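Local atomic coordinates of flagellar assembly factor FliW (Geobacillus thermodenitrificans, PDB entry 5JAK), a protein that probably binds the translational repressor CsrA and so relieves repression of flagellin synthesis, and probably also binds flagellin during assembly of the flagellum. Residues Lys7-Ile12 against Gln39-Pro44; Thr43-Leu48 against Val59-Phe64; Tyr70-Asp75 against Val90-Ile95. The protein carries 1 engineered substitution. All blocks are in the same frame, centred on the assembly; numbering follows the deposited sequence.

Contact 1: Lys7-Ile12 against Gln39-Pro44. Engineered in segment 39-44: Gln39 (natural residue Pro).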
loop_
_atom_site.group_PDB
_atom_site.type_symbol
_atom_site.label_atom_id
_atom_site.label_comp_id
_atom_site.label_asym_id
_atom_site.label_seq_id
_atom_site.Cartn_x
_atom_site.Cartn_y
_atom_site.Cartn_z
ATOM N N LYS A 7 -9.020 5.569 -11.075
ATOM C CA LYS A 7 -9.051 6.928 -10.562
ATOM C C LYS A 7 -8.082 7.835 -11.311
ATOM O O LYS A 7 -8.417 8.983 -11.610
ATOM C CB LYS A 7 -8.758 6.903 -9.066
ATOM C CG LYS A 7 -8.837 8.261 -8.390
ATOM C CD LYS A 7 -8.480 8.159 -6.894
ATOM C CE LYS A 7 -9.073 9.359 -6.140
ATOM N NZ LYS A 7 -8.692 9.446 -4.711
ATOM N N TYR A 8 -6.899 7.335 -11.669
ATOM C CA TYR A 8 -5.902 8.155 -12.345
ATOM C C TYR A 8 -5.461 7.640 -13.708
ATOM O O TYR A 8 -4.696 8.337 -14.385
ATOM C CB TYR A 8 -4.646 8.303 -11.468
ATOM C CG TYR A 8 -4.901 8.865 -10.072
ATOM C CD1 TYR A 8 -5.116 10.227 -9.875
ATOM C CD2 TYR A 8 -4.884 8.040 -8.962
ATOM C CE1 TYR A 8 -5.332 10.751 -8.597
ATOM C CE2 TYR A 8 -5.110 8.543 -7.680
ATOM C CZ TYR A 8 -5.328 9.904 -7.509
ATOM O OH TYR A 8 -5.535 10.402 -6.232
ATOM N N HIS A 9 -5.884 6.446 -14.133
ATOM C CA HIS A 9 -5.300 5.849 -15.328
ATOM C C HIS A 9 -6.236 5.690 -16.519
ATOM O O HIS A 9 -5.813 5.121 -17.534
ATOM C CB HIS A 9 -4.709 4.479 -14.994
ATOM C CG HIS A 9 -3.560 4.551 -14.054
ATOM N ND1 HIS A 9 -2.249 4.452 -14.481
ATOM C CD2 HIS A 9 -3.515 4.744 -12.721
ATOM C CE1 HIS A 9 -1.446 4.567 -13.438
ATOM N NE2 HIS A 9 -2.191 4.737 -12.363
ATOM N N GLY A 10 -7.467 6.190 -16.455
ATOM C CA GLY A 10 -8.419 5.852 -17.487
ATOM C C GLY A 10 -8.703 4.356 -17.501
ATOM O O GLY A 10 -8.383 3.616 -16.567
ATOM N N ASP A 11 -9.359 3.914 -18.582
ATOM C CA ASP A 11 -9.775 2.522 -18.659
ATOM C C ASP A 11 -8.579 1.657 -19.016
ATOM O O ASP A 11 -7.826 1.974 -19.942
ATOM C CB ASP A 11 -10.874 2.326 -19.697
ATOM C CG ASP A 11 -12.147 3.058 -19.361
ATOM O OD1 ASP A 11 -13.029 3.049 -20.243
ATOM O OD2 ASP A 11 -12.297 3.615 -18.248
ATOM N N ILE A 12 -8.393 0.553 -18.299
ATOM C CA ILE A 12 -7.273 -0.328 -18.602
ATOM C C ILE A 12 -7.737 -1.778 -18.593
ATOM O O ILE A 12 -8.764 -2.128 -18.003
ATOM C CB ILE A 12 -6.127 -0.137 -17.596
ATOM C CG1 ILE A 12 -6.594 -0.628 -16.242
ATOM C CG2 ILE A 12 -5.664 1.334 -17.583
ATOM C CD1 ILE A 12 -5.526 -0.621 -15.135
ATOM N N GLN A 39 1.660 2.048 -11.435
ATOM C CA GLN A 39 2.644 3.142 -11.449
ATOM C C GLN A 39 2.127 4.321 -12.287
ATOM O O GLN A 39 1.330 4.145 -13.210
ATOM C CB GLN A 39 3.971 2.620 -12.011
ATOM C CG GLN A 39 5.155 3.562 -11.888
ATOM C CD GLN A 39 5.970 3.308 -10.638
ATOM O OE1 GLN A 39 6.320 2.168 -10.336
ATOM N NE2 GLN A 39 6.282 4.371 -9.905
ATOM N N LEU A 40 2.629 5.531 -12.019
ATOM C CA LEU A 40 1.901 6.718 -12.528
ATOM C C LEU A 40 2.160 7.571 -13.831
ATOM O O LEU A 40 1.449 8.567 -13.972
ATOM C CB LEU A 40 1.872 7.728 -11.392
ATOM C CG LEU A 40 0.474 7.903 -10.807
ATOM C CD1 LEU A 40 0.433 9.150 -10.003
ATOM C CD2 LEU A 40 -0.641 7.945 -11.840
ATOM N N GLU A 41 3.057 7.313 -14.795
ATOM C CA GLU A 41 4.350 6.660 -14.756
ATOM C C GLU A 41 5.335 7.813 -14.708
ATOM O O GLU A 41 4.922 8.968 -14.696
ATOM C CB GLU A 41 4.621 5.824 -16.018
ATOM C CG GLU A 41 3.850 4.521 -16.174
ATOM C CD GLU A 41 2.464 4.729 -16.762
ATOM O OE1 GLU A 41 1.620 5.359 -16.082
ATOM O OE2 GLU A 41 2.231 4.284 -17.914
ATOM N N ASP A 42 6.626 7.477 -14.763
ATOM C CA ASP A 42 7.779 8.349 -14.510
ATOM C C ASP A 42 7.626 9.262 -13.294
ATOM O O ASP A 42 8.240 10.337 -13.236
ATOM C CB ASP A 42 8.158 9.155 -15.770
ATOM C CG ASP A 42 7.098 10.138 -16.224
ATOM O OD1 ASP A 42 6.551 10.889 -15.387
ATOM O OD2 ASP A 42 6.842 10.174 -17.452
ATOM N N THR A 43 6.859 8.821 -12.296
ATOM C CA THR A 43 6.826 9.383 -10.960
ATOM C C THR A 43 7.112 8.255 -9.979
ATOM O O THR A 43 7.018 7.075 -10.350
ATOM C CB THR A 43 5.462 10.007 -10.622
ATOM O OG1 THR A 43 4.592 8.971 -10.158
ATOM C CG2 THR A 43 4.833 10.680 -11.817
ATOM N N PRO A 44 7.447 8.562 -8.726
ATOM C CA PRO A 44 7.628 7.490 -7.739
ATOM C C PRO A 44 6.338 6.947 -7.159
ATOM O O PRO A 44 6.399 6.081 -6.279
ATOM C CB PRO A 44 8.465 8.168 -6.636
ATOM C CG PRO A 44 8.050 9.568 -6.685
ATOM C CD PRO A 44 7.892 9.864 -8.161
#
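His9 and Leu40 bring the backbones of two surface loops nearest, CA to CA 7.8 Å; neither segment pairs with the other through its backbone. The Leu40-Glu41 peptide is cis, in the turn that leads the chain away from Gln39. From this loop the CD2 branch of Leu40 comes obliquely to the imidazole of His9, and the same methyl lies 4.0 Å from CB of Tyr8. The first torsion of His9 (chi1 -65°) keeps CG beside the backbone N and carries the ring to Leu40; which way round the imidazole sits is doubtful, and so is its close approach to the carbonyl of Gln39. Gln39, an engineered residue, turns its side chain back into its own loop, where NE2 donates to Thr43 O at 2.8 Å, this oxygen lying 24° out of the Gln39 amide plane. Replacing His9 by an alanine would probably leave the Leu40 methyl without the ring it packs on and open a gap between the loops. Thr6 OG1 bonds to His9 N within the first loop. The arrangement is a loop-to-loop contact: the turn of the small hairpin of strands 3-4 and 12-13 rests against the connection between strands 34-39 and 46-50.

Contact 2: Thr43-Leu48 against Val59-Phe64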
loop_
_atom_site.group_PDB
_atom_site.type_symbol
_atom_site.label_atom_id
_atom_site.label_comp_id
_atom_site.label_asym_id
_atom_site.label_seq_id
_atom_site.Cartn_x
_atom_site.Cartn_y
_atom_site.Cartn_z
ATOM N N THR A 43 6.859 8.821 -12.296
ATOM C CA THR A 43 6.826 9.383 -10.960
ATOM C C THR A 43 7.112 8.255 -9.979
ATOM O O THR A 43 7.018 7.075 -10.350
ATOM C CB THR A 43 5.462 10.007 -10.622
ATOM O OG1 THR A 43 4.592 8.971 -10.158
ATOM C CG2 THR A 43 4.833 10.680 -11.817
ATOM N N PRO A 44 7.447 8.562 -8.726
ATOM C CA PRO A 44 7.628 7.490 -7.739
ATOM C C PRO A 44 6.338 6.947 -7.159
ATOM O O PRO A 44 6.399 6.081 -6.279
ATOM C CB PRO A 44 8.465 8.168 -6.636
ATOM C CG PRO A 44 8.050 9.568 -6.685
ATOM C CD PRO A 44 7.892 9.864 -8.161
ATOM N N PHE A 45 5.180 7.437 -7.585
ATOM C CA PHE A 45 3.935 7.101 -6.920
ATOM C C PHE A 45 3.287 5.888 -7.585
ATOM O O PHE A 45 3.274 5.766 -8.808
ATOM C CB PHE A 45 2.975 8.291 -6.956
ATOM C CG PHE A 45 3.579 9.562 -6.454
ATOM C CD1 PHE A 45 3.663 9.812 -5.081
ATOM C CD2 PHE A 45 4.120 10.475 -7.326
ATOM C CE1 PHE A 45 4.248 10.987 -4.626
ATOM C CE2 PHE A 45 4.724 11.642 -6.870
ATOM C CZ PHE A 45 4.766 11.899 -5.511
ATOM N N ILE A 46 2.721 5.019 -6.759
ATOM C CA ILE A 46 2.057 3.792 -7.178
ATOM C C ILE A 46 0.629 3.854 -6.649
ATOM O O ILE A 46 0.423 4.118 -5.466
ATOM C CB ILE A 46 2.802 2.559 -6.620
ATOM C CG1 ILE A 46 4.276 2.620 -7.031
ATOM C CG2 ILE A 46 2.156 1.270 -7.113
ATOM C CD1 ILE A 46 5.138 1.548 -6.428
ATOM N N ILE A 47 -0.364 3.628 -7.508
ATOM C CA ILE A 47 -1.761 3.689 -7.055
ATOM C C ILE A 47 -2.211 2.280 -6.685
ATOM O O ILE A 47 -2.124 1.359 -7.517
ATOM C CB ILE A 47 -2.684 4.278 -8.141
ATOM C CG1 ILE A 47 -2.156 5.631 -8.626
ATOM C CG2 ILE A 47 -4.120 4.407 -7.586
ATOM C CD1 ILE A 47 -1.942 6.650 -7.401
ATOM N N LEU A 48 -2.728 2.118 -5.461
ATOM C CA LEU A 48 -3.424 0.891 -5.027
ATOM C C LEU A 48 -4.886 1.039 -5.470
ATOM O O LEU A 48 -5.702 1.678 -4.806
ATOM C CB LEU A 48 -3.266 0.702 -3.511
ATOM C CG LEU A 48 -3.819 -0.580 -2.891
ATOM C CD1 LEU A 48 -3.078 -1.795 -3.459
ATOM C CD2 LEU A 48 -3.676 -0.524 -1.343
ATOM N N VAL A 59 -2.866 6.526 -2.830
ATOM C CA VAL A 59 -1.571 6.922 -3.328
ATOM C C VAL A 59 -0.488 6.339 -2.445
ATOM O O VAL A 59 -0.437 6.637 -1.294
ATOM C CB VAL A 59 -1.422 8.440 -3.359
ATOM C CG1 VAL A 59 -0.083 8.835 -3.904
ATOM C CG2 VAL A 59 -2.523 9.068 -4.154
ATOM N N LEU A 60 0.367 5.506 -3.004
ATOM C CA LEU A 60 1.437 4.822 -2.272
ATOM C C LEU A 60 2.815 5.322 -2.692
ATOM O O LEU A 60 3.034 5.706 -3.848
ATOM C CB LEU A 60 1.437 3.293 -2.528
ATOM C CG LEU A 60 0.176 2.480 -2.320
ATOM C CD1 LEU A 60 0.462 0.967 -2.507
ATOM C CD2 LEU A 60 -0.384 2.798 -0.954
ATOM N N ILE A 61 3.769 5.272 -1.751
ATOM C CA ILE A 61 5.184 5.378 -2.079
ATOM C C ILE A 61 5.947 4.245 -1.405
ATOM O O ILE A 61 5.513 3.687 -0.397
ATOM C CB ILE A 61 5.795 6.733 -1.673
ATOM C CG1 ILE A 61 5.585 6.989 -0.174
ATOM C CG2 ILE A 61 5.214 7.841 -2.531
ATOM C CD1 ILE A 61 6.396 8.123 0.339
ATOM N N GLU A 62 7.105 3.915 -1.962
ATOM C CA GLU A 62 8.054 3.098 -1.209
ATOM C C GLU A 62 8.659 3.989 -0.139
ATOM O O GLU A 62 9.173 5.061 -0.466
ATOM C CB GLU A 62 9.150 2.525 -2.108
ATOM C CG GLU A 62 8.593 1.580 -3.151
ATOM C CD GLU A 62 9.664 0.764 -3.843
ATOM O OE1 GLU A 62 10.518 0.175 -3.145
ATOM O OE2 GLU A 62 9.641 0.710 -5.089
ATOM N N PRO A 63 8.598 3.604 1.142
ATOM C CA PRO A 63 8.901 4.584 2.204
ATOM C C PRO A 63 10.336 5.077 2.228
ATOM O O PRO A 63 10.596 6.179 2.737
ATOM C CB PRO A 63 8.551 3.820 3.495
ATOM C CG PRO A 63 8.580 2.354 3.119
ATOM C CD PRO A 63 8.084 2.331 1.686
ATOM N N PHE A 64 11.288 4.312 1.717
ATOM C CA PHE A 64 12.665 4.787 1.832
ATOM C C PHE A 64 12.929 5.984 0.926
ATOM O O PHE A 64 13.945 6.667 1.097
ATOM C CB PHE A 64 13.606 3.611 1.572
ATOM C CG PHE A 64 13.186 2.365 2.309
ATOM C CD1 PHE A 64 13.533 2.175 3.638
ATOM C CD2 PHE A 64 12.368 1.423 1.694
ATOM C CE1 PHE A 64 13.113 1.039 4.324
ATOM C CE2 PHE A 64 11.943 0.290 2.377
ATOM C CZ PHE A 64 12.316 0.097 3.687
HETATM O O HOH W 1 7.962 4.957 -4.421
#
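Ile46 and Leu60 face each other as an antiparallel hydrogen-bonded pair, and Ile47 and Val59 follow as a non-hydrogen-bonded one, the short strand axes coming within 4.8 Å at 130° between their directions. Ile46 N donates to Leu60 O at 3.0 Å in an almost straight bond (173°), and Leu60 N returns the bond to Ile46 O at 2.8 Å, less straight. Next to Ile46, CA of Phe45 adds a CA-H...O contact to Leu60 O, beside the one N-H bond that this oxygen accepts from Ile46. With CG beside the backbone N (chi1 -52°), the Phe45 ring is laid against Ile61 and Val59, and CG of Pro44 lies over one of its faces toward the rim. Its CD1 lies 3.6 Å from CG2 of Ile61, the two side chains running side by side, while CG1 of Val59 crosses near the same ring carbon. These strands form the beta hairpin 46-50/57-61 of the large, curled antiparallel sheet, between strand 34-39 on one flank and strand 90-97 on the other. Ile47 carries its CD1 to 4.1 Å from CG2 of Val59, on the sheet face that also receives Tyr8. On the other face Ile46 and Leu60 stand CB to CB, and CB of Leu48 packs 3.9 Å from CD1 of Leu60. The Leu48 side chain also meets Phe35 and Leu37. Upstream, Thr43 OG1 accepts from Phe45 N at 3.1 Å, an ST turn just ahead of the hairpin. Beyond the strand pairing a water takes over the linkage, donating to Pro44 O and accepting from Glu62 N at 2.8 Å from that nitrogen.

Contact 3: Tyr70-Asp75 against Val90-Ile95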
loop_
_atom_site.group_PDB
_atom_site.type_symbol
_atom_site.label_atom_id
_atom_site.label_comp_id
_atom_site.label_asym_id
_atom_site.label_seq_id
_atom_site.Cartn_x
_atom_site.Cartn_y
_atom_site.Cartn_z
ATOM N N TYR A 70 13.526 4.347 8.126
ATOM C CA TYR A 70 12.330 3.572 8.432
ATOM C C TYR A 70 12.686 2.090 8.516
ATOM O O TYR A 70 13.442 1.572 7.693
ATOM C CB TYR A 70 11.282 3.839 7.351
ATOM C CG TYR A 70 9.905 3.244 7.557
ATOM C CD1 TYR A 70 9.124 3.573 8.662
ATOM C CD2 TYR A 70 9.366 2.387 6.608
ATOM C CE1 TYR A 70 7.841 3.035 8.820
ATOM C CE2 TYR A 70 8.093 1.853 6.758
ATOM C CZ TYR A 70 7.341 2.180 7.860
ATOM O OH TYR A 70 6.089 1.633 7.983
ATOM N N GLU A 71 12.169 1.420 9.542
ATOM C CA GLU A 71 12.461 0.016 9.774
ATOM C C GLU A 71 11.224 -0.665 10.339
ATOM O O GLU A 71 10.555 -0.128 11.225
ATOM C CB GLU A 71 13.658 -0.166 10.718
ATOM C CG GLU A 71 15.006 0.253 10.117
ATOM C CD GLU A 71 15.921 -0.928 9.792
ATOM O OE1 GLU A 71 17.116 -0.696 9.487
ATOM O OE2 GLU A 71 15.441 -2.083 9.844
ATOM N N ILE A 72 10.935 -1.849 9.813
ATOM C CA ILE A 72 9.701 -2.579 10.058
ATOM C C ILE A 72 10.068 -3.996 10.464
ATOM O O ILE A 72 11.006 -4.583 9.915
ATOM C CB ILE A 72 8.809 -2.575 8.797
ATOM C CG1 ILE A 72 7.986 -1.300 8.734
ATOM C CG2 ILE A 72 7.918 -3.826 8.682
ATOM C CD1 ILE A 72 7.176 -1.255 7.510
ATOM N N ASP A 73 9.352 -4.537 11.443
ATOM C CA ASP A 73 9.490 -5.939 11.817
ATOM C C ASP A 73 8.098 -6.539 11.812
ATOM O O ASP A 73 7.186 -6.005 12.452
ATOM C CB ASP A 73 10.169 -6.097 13.180
ATOM C CG ASP A 73 11.684 -6.115 13.070
ATOM O OD1 ASP A 73 12.316 -5.063 13.313
ATOM O OD2 ASP A 73 12.242 -7.180 12.722
ATOM N N LEU A 74 7.912 -7.599 11.043
ATOM C CA LEU A 74 6.608 -8.228 10.938
ATOM C C LEU A 74 6.515 -9.342 11.964
ATOM O O LEU A 74 7.460 -10.110 12.128
ATOM C CB LEU A 74 6.374 -8.763 9.527
ATOM C CG LEU A 74 6.471 -7.710 8.412
ATOM C CD1 LEU A 74 6.428 -8.372 7.038
ATOM C CD2 LEU A 74 5.363 -6.666 8.540
ATOM N N ASP A 75 5.390 -9.424 12.668
ATOM C CA ASP A 75 5.301 -10.468 13.678
ATOM C C ASP A 75 4.819 -11.772 13.043
ATOM O O ASP A 75 4.440 -11.819 11.871
ATOM C CB ASP A 75 4.398 -10.040 14.842
ATOM C CG ASP A 75 2.917 -10.079 14.498
ATOM O OD1 ASP A 75 2.572 -9.830 13.336
ATOM O OD2 ASP A 75 2.090 -10.357 15.393
ATOM N N VAL A 90 8.298 -10.213 -0.397
ATOM C CA VAL A 90 7.381 -9.306 0.284
ATOM C C VAL A 90 7.671 -7.876 -0.167
ATOM O O VAL A 90 8.830 -7.453 -0.198
ATOM C CB VAL A 90 7.513 -9.442 1.820
ATOM C CG1 VAL A 90 6.501 -8.550 2.547
ATOM C CG2 VAL A 90 7.371 -10.897 2.249
ATOM N N ALA A 91 6.614 -7.135 -0.507
ATOM C CA ALA A 91 6.703 -5.745 -0.936
ATOM C C ALA A 91 6.113 -4.845 0.147
ATOM O O ALA A 91 5.158 -5.233 0.831
ATOM C CB ALA A 91 5.959 -5.525 -2.267
ATOM N N LEU A 92 6.689 -3.643 0.296
ATOM C CA LEU A 92 6.367 -2.728 1.393
ATOM C C LEU A 92 6.084 -1.313 0.884
ATOM O O LEU A 92 6.908 -0.732 0.175
ATOM C CB LEU A 92 7.549 -2.693 2.374
ATOM C CG LEU A 92 7.476 -1.516 3.332
ATOM C CD1 LEU A 92 6.317 -1.787 4.227
ATOM C CD2 LEU A 92 8.779 -1.347 4.122
ATOM N N TYR A 93 4.946 -0.730 1.285
ATOM C CA TYR A 93 4.561 0.610 0.842
ATOM C C TYR A 93 3.943 1.368 2.014
ATOM O O TYR A 93 3.502 0.766 3.004
ATOM C CB TYR A 93 3.514 0.594 -0.275
ATOM C CG TYR A 93 3.940 -0.219 -1.468
ATOM C CD1 TYR A 93 4.773 0.330 -2.433
ATOM C CD2 TYR A 93 3.476 -1.527 -1.640
ATOM C CE1 TYR A 93 5.147 -0.414 -3.556
ATOM C CE2 TYR A 93 3.847 -2.270 -2.748
ATOM C CZ TYR A 93 4.678 -1.708 -3.698
ATOM O OH TYR A 93 5.049 -2.459 -4.806
ATOM N N VAL A 94 3.888 2.698 1.894
ATOM C CA VAL A 94 3.103 3.507 2.819
ATOM C C VAL A 94 2.119 4.383 2.061
ATOM O O VAL A 94 2.413 4.884 0.964
ATOM C CB VAL A 94 3.986 4.382 3.749
ATOM C CG1 VAL A 94 4.784 3.486 4.717
ATOM C CG2 VAL A 94 4.945 5.259 2.932
ATOM N N ILE A 95 0.957 4.598 2.674
ATOM C CA ILE A 95 -0.095 5.426 2.070
ATOM C C ILE A 95 0.206 6.890 2.316
ATOM O O ILE A 95 0.516 7.289 3.451
ATOM C CB ILE A 95 -1.478 5.066 2.648
ATOM C CG1 ILE A 95 -1.822 3.596 2.401
ATOM C CG2 ILE A 95 -2.572 6.006 2.073
ATOM C CD1 ILE A 95 -3.147 3.136 3.135
#
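The ring of Tyr70 is met obliquely by Leu92 and Val94, whose methyls come neither squarely over a face nor at an edge: CE2 of Tyr70 is 4.2 Å from CD2 of Leu92, and its OH is 4.0 Å from CG1 of Val94. The side chains of Tyr70 and Val94 slide past each other in opposite directions. The ring of Tyr132 meets that of Tyr70 with the planes at about 55°. Pro63 also touches Tyr70, as does Pro112 of strand 106-116, which reaches Ile72 and Leu92 too. With CG anti to the backbone N (chi1 -174°), the phenol extends from the loop toward strand 90-97, and its hydroxyl is hydrogen-bonded to Leu109 O, so the polar tip of this buried side chain is satisfied. Next along the segment, Ile72 and Leu92 reach for each other tip to tip. CD1 of Ile72 sits 3.4 Å from CD1 of Leu92, tighter than usual for two carbons, and 3.7 Å from CD2 of Leu92, so the isoleucine methyl addresses both branches of the leucine fork. The motif is an extended loop laid over the sheet face that carries Val90, Leu92 and Val94: Tyr70, Ile72 and Leu74 point inward against Val94, Leu92 and Val90 in turn. The segments run 131° apart, and their backbones are well separated, CA of Ile72 to CA of Leu92 being 9.3 Å; only side chains bridge the space. At the far end the contact thins, CD1 of Leu74 reaching CG1 of Val90 at 4.5 Å. Just past Leu74, Asp75 stands at the N-cap of helix 76-81, its OD1 accepting from Thr78 N.

Overall arrangement
Contacts 1 and 2 follow each other along the chain and share Thr43 and Pro44; their centres are about 11 Å apart, and Ile47 bridges them, its CD1 3.6 Å from CD2 of Tyr8. Contacts 2 and 3 meet through the large sheet: Ile61 O and Val94 N are 3.0 Å apart, a backbone hydrogen bond, and Pro63 packs on Tyr70. Their centres lie about 13 Å apart. Contact 1 sits at the surface, on the opposite side of the chain's centre from contact 3, with about 23 Å between centres and about 7 Å between nearest atoms. Strand 57-61 of contact 2 pairs with strand 90-97 of contact 3, while the loop leading into strand 46-50 belongs to contact 1.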